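Local coordinates for Non-structural protein 3 (Porcine deltacoronavirus, PDB 6LN0) that combines a macro domain, expected to bind ADP-ribose, with a zinc-bearing papain-like protease domain that probably cleaves the viral polyprotein, at residues Q230-W242 against N293-V307. Numbering follows the deposited sequence.
Sequences QYCVYLKTCHHKW and NRFVAWIYASTNRRV
Gln230 meets the C-terminal end of helix 293-302 in an antiparallel helix pair of the papain-like protease fold. The axes run at 147° and approach to 8.2 Å. Ala297 and Ala301, which face the first helix, are consistent with this closeness. Gln230 NE2 donates a long, clearly bent bond to Asn304 OD1 (3.3 Å), arriving from above the carbonyl plane. A water bridges the same NE2 to Ser302 O. One turn on, Val233 lays CG2 over one face of the Arg306 guanidinium.

Tyr234 is a knob in a hole formed by Arg294, Ala297, Trp298 and Ala301. Its CG is anti to the backbone N (chi1 163°), which lays the ring along the second helix toward its N-terminal end, from Ala301 past Trp298 to Arg294. The ring edge then meets backbone: CD1 lies 3.4 Å from Trp298 N. The hydroxyl sits beside Arg294 CB and NE, while Arg294 NH1 makes a salt bridge with Glu286 on helix 278-287. Thr237 CB touches Ala297 CB at 3.7 Å, while Thr237 OG1 bonds back to Val233 O. Cys238 SG packs on the same methyl and lies over a face of the Tyr234 ring.

A type I turn from Thr237 to His240 leads the chain past the start of the second helix. There Asn293 ND2 donates to Cys238 O (2.8 Å, 147° at the hydrogen). The His240 ring takes Val307 CG1 over its centre. Trp242 lies between His240 and Val296: His240 ND1 is over one face, and Val296 CG1 is on the opposite face, 3.6 Å from Trp242 NE1.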
loop_
_atom_site.group_PDB
_atom_site.type_symbol
_atom_site.label_atom_id
_atom_site.label_comp_id
_atom_site.label_asym_id
_atom_site.label_seq_id
_atom_site.Cartn_x
_atom_site.Cartn_y
_atom_site.Cartn_z
ATOM N N GLN A 230 -11.732 3.527 1.571
ATOM C CA GLN A 230 -12.544 3.572 2.770
ATOM C C GLN A 230 -11.905 2.771 3.889
ATOM O O GLN A 230 -11.941 3.179 5.054
ATOM C CB GLN A 230 -13.947 3.057 2.468
ATOM C CG GLN A 230 -14.635 3.831 1.375
ATOM C CD GLN A 230 -16.018 3.306 1.098
ATOM O OE1 GLN A 230 -16.181 2.161 0.679
ATOM N NE2 GLN A 230 -17.033 4.136 1.348
ATOM N N TYR A 231 -11.310 1.630 3.560
ATOM C CA TYR A 231 -10.783 0.785 4.620
ATOM C C TYR A 231 -9.632 1.479 5.335
ATOM O O TYR A 231 -9.509 1.397 6.559
ATOM C CB TYR A 231 -10.343 -0.565 4.049
ATOM C CG TYR A 231 -10.011 -1.562 5.119
ATOM C CD1 TYR A 231 -10.988 -2.037 5.969
ATOM C CD2 TYR A 231 -8.716 -1.991 5.306
ATOM C CE1 TYR A 231 -10.678 -2.926 6.966
ATOM C CE2 TYR A 231 -8.399 -2.882 6.300
ATOM C CZ TYR A 231 -9.368 -3.356 7.113
ATOM O OH TYR A 231 -9.030 -4.248 8.102
ATOM N N CYS A 232 -8.787 2.182 4.582
ATOM C CA CYS A 232 -7.709 2.954 5.184
ATOM C C CYS A 232 -8.265 4.004 6.116
ATOM O O CYS A 232 -7.820 4.122 7.272
ATOM C CB CYS A 232 -6.880 3.623 4.091
ATOM S SG CYS A 232 -5.714 2.559 3.295
ATOM N N VAL A 233 -9.244 4.778 5.623
ATOM C CA VAL A 233 -9.896 5.759 6.469
ATOM C C VAL A 233 -10.414 5.089 7.732
ATOM O O VAL A 233 -10.260 5.604 8.851
ATOM C CB VAL A 233 -11.031 6.452 5.698
ATOM C CG1 VAL A 233 -11.861 7.333 6.645
ATOM C CG2 VAL A 233 -10.490 7.246 4.487
ATOM N N TYR A 234 -10.979 3.896 7.575
ATOM C CA TYR A 234 -11.523 3.182 8.721
ATOM C C TYR A 234 -10.435 2.865 9.735
ATOM O O TYR A 234 -10.592 3.122 10.933
ATOM C CB TYR A 234 -12.209 1.901 8.254
ATOM C CG TYR A 234 -12.435 0.905 9.357
ATOM C CD1 TYR A 234 -13.438 1.124 10.292
ATOM C CD2 TYR A 234 -11.663 -0.273 9.463
ATOM C CE1 TYR A 234 -13.688 0.222 11.316
ATOM C CE2 TYR A 234 -11.910 -1.205 10.511
ATOM C CZ TYR A 234 -12.940 -0.921 11.438
ATOM O OH TYR A 234 -13.259 -1.751 12.491
ATOM N N LEU A 235 -9.319 2.312 9.272
ATOM C CA LEU A 235 -8.246 1.926 10.180
ATOM C C LEU A 235 -7.703 3.127 10.942
ATOM O O LEU A 235 -7.427 3.038 12.145
ATOM C CB LEU A 235 -7.113 1.233 9.407
ATOM C CG LEU A 235 -7.470 -0.142 8.846
ATOM C CD1 LEU A 235 -6.425 -0.621 7.832
ATOM C CD2 LEU A 235 -7.614 -1.120 9.990
ATOM N N LYS A 236 -7.518 4.252 10.260
ATOM C CA LYS A 236 -6.972 5.419 10.938
ATOM C C LYS A 236 -7.987 6.041 11.905
ATOM O O LYS A 236 -7.614 6.466 13.004
ATOM C CB LYS A 236 -6.481 6.425 9.903
ATOM C CG LYS A 236 -5.254 5.945 9.149
ATOM C CD LYS A 236 -4.906 6.883 8.016
ATOM C CE LYS A 236 -3.440 7.320 8.110
ATOM N NZ LYS A 236 -2.722 7.168 6.808
ATOM N N THR A 237 -9.276 6.067 11.539
ATOM C CA THR A 237 -10.293 6.661 12.410
ATOM C C THR A 237 -10.540 5.833 13.667
ATOM O O THR A 237 -11.076 6.351 14.647
ATOM C CB THR A 237 -11.600 6.860 11.628
ATOM O OG1 THR A 237 -11.325 7.570 10.409
ATOM C CG2 THR A 237 -12.624 7.652 12.432
ATOM N N CYS A 238 -10.113 4.572 13.682
ATOM C CA CYS A 238 -10.203 3.760 14.890
ATOM C C CYS A 238 -9.372 4.314 16.039
ATOM O O CYS A 238 -9.567 3.905 17.191
ATOM C CB CYS A 238 -9.790 2.331 14.536
ATOM S SG CYS A 238 -11.139 1.478 13.810
ATOM N N HIS A 239 -8.465 5.241 15.755
ATOM C CA HIS A 239 -7.618 5.825 16.785
ATOM C C HIS A 239 -8.238 7.042 17.463
ATOM O O HIS A 239 -7.739 7.473 18.510
ATOM C CB HIS A 239 -6.250 6.201 16.193
ATOM C CG HIS A 239 -5.439 5.013 15.782
ATOM N ND1 HIS A 239 -4.362 4.564 16.512
ATOM C CD2 HIS A 239 -5.566 4.164 14.734
ATOM C CE1 HIS A 239 -3.852 3.499 15.926
ATOM N NE2 HIS A 239 -4.567 3.234 14.848
ATOM N N HIS A 240 -9.307 7.600 16.906
ATOM C CA HIS A 240 -9.964 8.730 17.551
ATOM C C HIS A 240 -10.522 8.320 18.902
ATOM O O HIS A 240 -11.112 7.246 19.047
ATOM C CB HIS A 240 -11.086 9.260 16.668
ATOM C CG HIS A 240 -11.217 10.745 16.689
ATOM N ND1 HIS A 240 -12.297 11.387 17.263
ATOM C CD2 HIS A 240 -10.408 11.719 16.207
ATOM C CE1 HIS A 240 -12.154 12.693 17.122
ATOM N NE2 HIS A 240 -11.018 12.921 16.486
ATOM N N LYS A 241 -10.329 9.172 19.899
ATOM C CA LYS A 241 -10.928 8.942 21.214
ATOM C C LYS A 241 -12.298 9.612 21.265
ATOM O O LYS A 241 -12.436 10.783 20.899
ATOM C CB LYS A 241 -10.014 9.457 22.335
ATOM C CG LYS A 241 -8.565 8.894 22.267
ATOM C CD LYS A 241 -7.859 8.876 23.645
ATOM C CE LYS A 241 -6.333 8.667 23.531
ATOM N NZ LYS A 241 -5.859 7.283 23.900
ATOM N N TRP A 242 -13.314 8.858 21.672
ATOM C CA TRP A 242 -14.659 9.390 21.857
ATOM C C TRP A 242 -15.140 9.097 23.265
ATOM O O TRP A 242 -14.598 8.237 23.965
ATOM C CB TRP A 242 -15.684 8.778 20.900
ATOM C CG TRP A 242 -15.332 8.724 19.458
ATOM C CD1 TRP A 242 -14.861 7.639 18.780
ATOM C CD2 TRP A 242 -15.480 9.774 18.488
ATOM N NE1 TRP A 242 -14.690 7.954 17.457
ATOM C CE2 TRP A 242 -15.059 9.257 17.250
ATOM C CE3 TRP A 242 -15.914 11.096 18.546
ATOM C CZ2 TRP A 242 -15.057 10.017 16.083
ATOM C CZ3 TRP A 242 -15.909 11.851 17.385
ATOM C CH2 TRP A 242 -15.488 11.309 16.171
ATOM N N ASN A 293 -15.159 3.026 19.198
ATOM C CA ASN A 293 -14.162 3.419 18.212
ATOM C C ASN A 293 -14.387 2.736 16.868
ATOM O O ASN A 293 -14.444 3.403 15.830
ATOM C CB ASN A 293 -12.764 3.129 18.747
ATOM C CG ASN A 293 -12.266 4.233 19.649
ATOM O OD1 ASN A 293 -13.038 4.834 20.396
ATOM N ND2 ASN A 293 -10.972 4.520 19.575
ATOM N N ARG A 294 -14.533 1.418 16.860
ATOM C CA ARG A 294 -14.634 0.733 15.578
ATOM C C ARG A 294 -15.937 1.091 14.868
ATOM O O ARG A 294 -15.932 1.469 13.685
ATOM C CB ARG A 294 -14.489 -0.773 15.790
ATOM C CG ARG A 294 -13.055 -1.141 16.150
ATOM C CD ARG A 294 -12.907 -2.542 16.717
ATOM N NE ARG A 294 -12.852 -3.535 15.652
ATOM C CZ ARG A 294 -13.586 -4.651 15.608
ATOM N NH1 ARG A 294 -14.428 -4.944 16.586
ATOM N NH2 ARG A 294 -13.475 -5.485 14.576
ATOM N N PHE A 295 -17.058 1.020 15.594
ATOM C CA PHE A 295 -18.371 1.278 15.010
ATOM C C PHE A 295 -18.446 2.667 14.399
ATOM O O PHE A 295 -18.942 2.834 13.283
ATOM C CB PHE A 295 -19.431 1.107 16.092
ATOM C CG PHE A 295 -20.841 1.173 15.600
ATOM C CD1 PHE A 295 -21.268 0.358 14.561
ATOM C CD2 PHE A 295 -21.761 2.007 16.212
ATOM C CE1 PHE A 295 -22.578 0.384 14.123
ATOM C CE2 PHE A 295 -23.094 2.043 15.783
ATOM C CZ PHE A 295 -23.502 1.233 14.740
ATOM N N VAL A 296 -17.935 3.672 15.104
ATOM C CA VAL A 296 -17.963 5.043 14.604
ATOM C C VAL A 296 -17.047 5.204 13.404
ATOM O O VAL A 296 -17.377 5.911 12.440
ATOM C CB VAL A 296 -17.580 6.024 15.732
ATOM C CG1 VAL A 296 -17.400 7.397 15.167
ATOM C CG2 VAL A 296 -18.680 6.053 16.806
ATOM N N ALA A 297 -15.859 4.595 13.462
ATOM C CA ALA A 297 -14.941 4.661 12.328
ATOM C C ALA A 297 -15.562 4.010 11.097
ATOM O O ALA A 297 -15.471 4.539 9.981
ATOM C CB ALA A 297 -13.615 3.993 12.686
ATOM N N TRP A 298 -16.219 2.876 11.286
ATOM C CA TRP A 298 -16.989 2.292 10.197
ATOM C C TRP A 298 -18.028 3.267 9.644
ATOM O O TRP A 298 -18.269 3.299 8.432
ATOM C CB TRP A 298 -17.650 1.001 10.674
ATOM C CG TRP A 298 -18.448 0.336 9.614
ATOM C CD1 TRP A 298 -17.975 -0.306 8.485
ATOM C CD2 TRP A 298 -19.874 0.233 9.563
ATOM N NE1 TRP A 298 -19.029 -0.801 7.751
ATOM C CE2 TRP A 298 -20.202 -0.490 8.387
ATOM C CE3 TRP A 298 -20.901 0.669 10.395
ATOM C CZ2 TRP A 298 -21.516 -0.764 8.027
ATOM C CZ3 TRP A 298 -22.213 0.383 10.038
ATOM C CH2 TRP A 298 -22.507 -0.323 8.872
ATOM N N ILE A 299 -18.669 4.071 10.497
ATOM C CA ILE A 299 -19.676 4.992 9.968
ATOM C C ILE A 299 -19.014 6.041 9.097
ATOM O O ILE A 299 -19.492 6.354 8.000
ATOM C CB ILE A 299 -20.491 5.654 11.092
ATOM C CG1 ILE A 299 -21.082 4.612 12.017
ATOM C CG2 ILE A 299 -21.561 6.542 10.498
ATOM C CD1 ILE A 299 -22.413 4.255 11.711
ATOM N N TYR A 300 -17.914 6.614 9.580
ATOM C CA TYR A 300 -17.242 7.663 8.823
ATOM C C TYR A 300 -16.712 7.146 7.494
ATOM O O TYR A 300 -16.820 7.836 6.472
ATOM C CB TYR A 300 -16.093 8.243 9.630
ATOM C CG TYR A 300 -16.461 9.420 10.510
ATOM C CD1 TYR A 300 -16.357 10.714 10.031
ATOM C CD2 TYR A 300 -16.870 9.231 11.831
ATOM C CE1 TYR A 300 -16.651 11.786 10.826
ATOM C CE2 TYR A 300 -17.163 10.293 12.630
ATOM C CZ TYR A 300 -17.060 11.579 12.122
ATOM O OH TYR A 300 -17.359 12.664 12.911
ATOM N N ALA A 301 -16.121 5.941 7.485
ATOM C CA ALA A 301 -15.555 5.408 6.240
ATOM C C ALA A 301 -16.649 4.995 5.256
ATOM O O ALA A 301 -16.482 5.132 4.040
ATOM C CB ALA A 301 -14.638 4.218 6.532
ATOM N N SER A 302 -17.766 4.466 5.760
ATOM C CA SER A 302 -18.854 4.078 4.864
ATOM C C SER A 302 -19.519 5.288 4.207
ATOM O O SER A 302 -20.019 5.170 3.082
ATOM C CB SER A 302 -19.900 3.255 5.620
ATOM O OG SER A 302 -19.327 2.081 6.169
ATOM N N THR A 303 -19.555 6.446 4.881
ATOM C CA THR A 303 -20.198 7.632 4.322
ATOM C C THR A 303 -19.188 8.644 3.793
ATOM O O THR A 303 -19.573 9.752 3.420
ATOM C CB THR A 303 -21.146 8.290 5.352
ATOM O OG1 THR A 303 -20.430 8.712 6.513
ATOM C CG2 THR A 303 -22.192 7.322 5.814
ATOM N N ASN A 304 -17.904 8.277 3.728
ATOM C CA ASN A 304 -16.883 9.091 3.072
ATOM C C ASN A 304 -16.756 10.460 3.739
ATOM O O ASN A 304 -16.770 11.504 3.092
ATOM C CB ASN A 304 -17.166 9.227 1.576
ATOM C CG ASN A 304 -17.150 7.900 0.871
ATOM O OD1 ASN A 304 -16.129 7.233 0.835
ATOM N ND2 ASN A 304 -18.280 7.500 0.317
ATOM N N ARG A 305 -16.620 10.447 5.053
ATOM C CA ARG A 305 -16.379 11.657 5.812
ATOM C C ARG A 305 -15.066 11.519 6.554
ATOM O O ARG A 305 -14.563 10.414 6.762
ATOM C CB ARG A 305 -17.501 11.925 6.825
ATOM C CG ARG A 305 -18.867 11.916 6.220
ATOM C CD ARG A 305 -19.033 13.086 5.283
ATOM N NE ARG A 305 -20.405 13.135 4.803
ATOM C CZ ARG A 305 -20.854 14.022 3.926
ATOM N NH1 ARG A 305 -20.021 14.935 3.433
ATOM N NH2 ARG A 305 -22.131 13.997 3.548
ATOM N N ARG A 306 -14.533 12.651 6.987
ATOM C CA ARG A 306 -13.410 12.662 7.903
ATOM C C ARG A 306 -13.834 13.326 9.204
ATOM O O ARG A 306 -14.653 14.245 9.217
ATOM C CB ARG A 306 -12.207 13.380 7.298
ATOM C CG ARG A 306 -11.884 12.939 5.870
ATOM C CD ARG A 306 -11.673 11.420 5.771
ATOM N NE ARG A 306 -10.597 10.938 6.646
ATOM C CZ ARG A 306 -9.308 10.875 6.304
ATOM N NH1 ARG A 306 -8.914 11.262 5.096
ATOM N NH2 ARG A 306 -8.415 10.419 7.174
ATOM N N VAL A 307 -13.273 12.837 10.307
ATOM C CA VAL A 307 -13.560 13.413 11.611
ATOM C C VAL A 307 -13.237 14.899 11.607
ATOM O O VAL A 307 -12.165 15.322 11.154
ATOM C CB VAL A 307 -12.771 12.660 12.685
ATOM C CG1 VAL A 307 -13.458 11.354 12.990
ATOM C CG2 VAL A 307 -11.370 12.387 12.189
HETATM O O HOH W 1 -19.964 3.027 1.165
#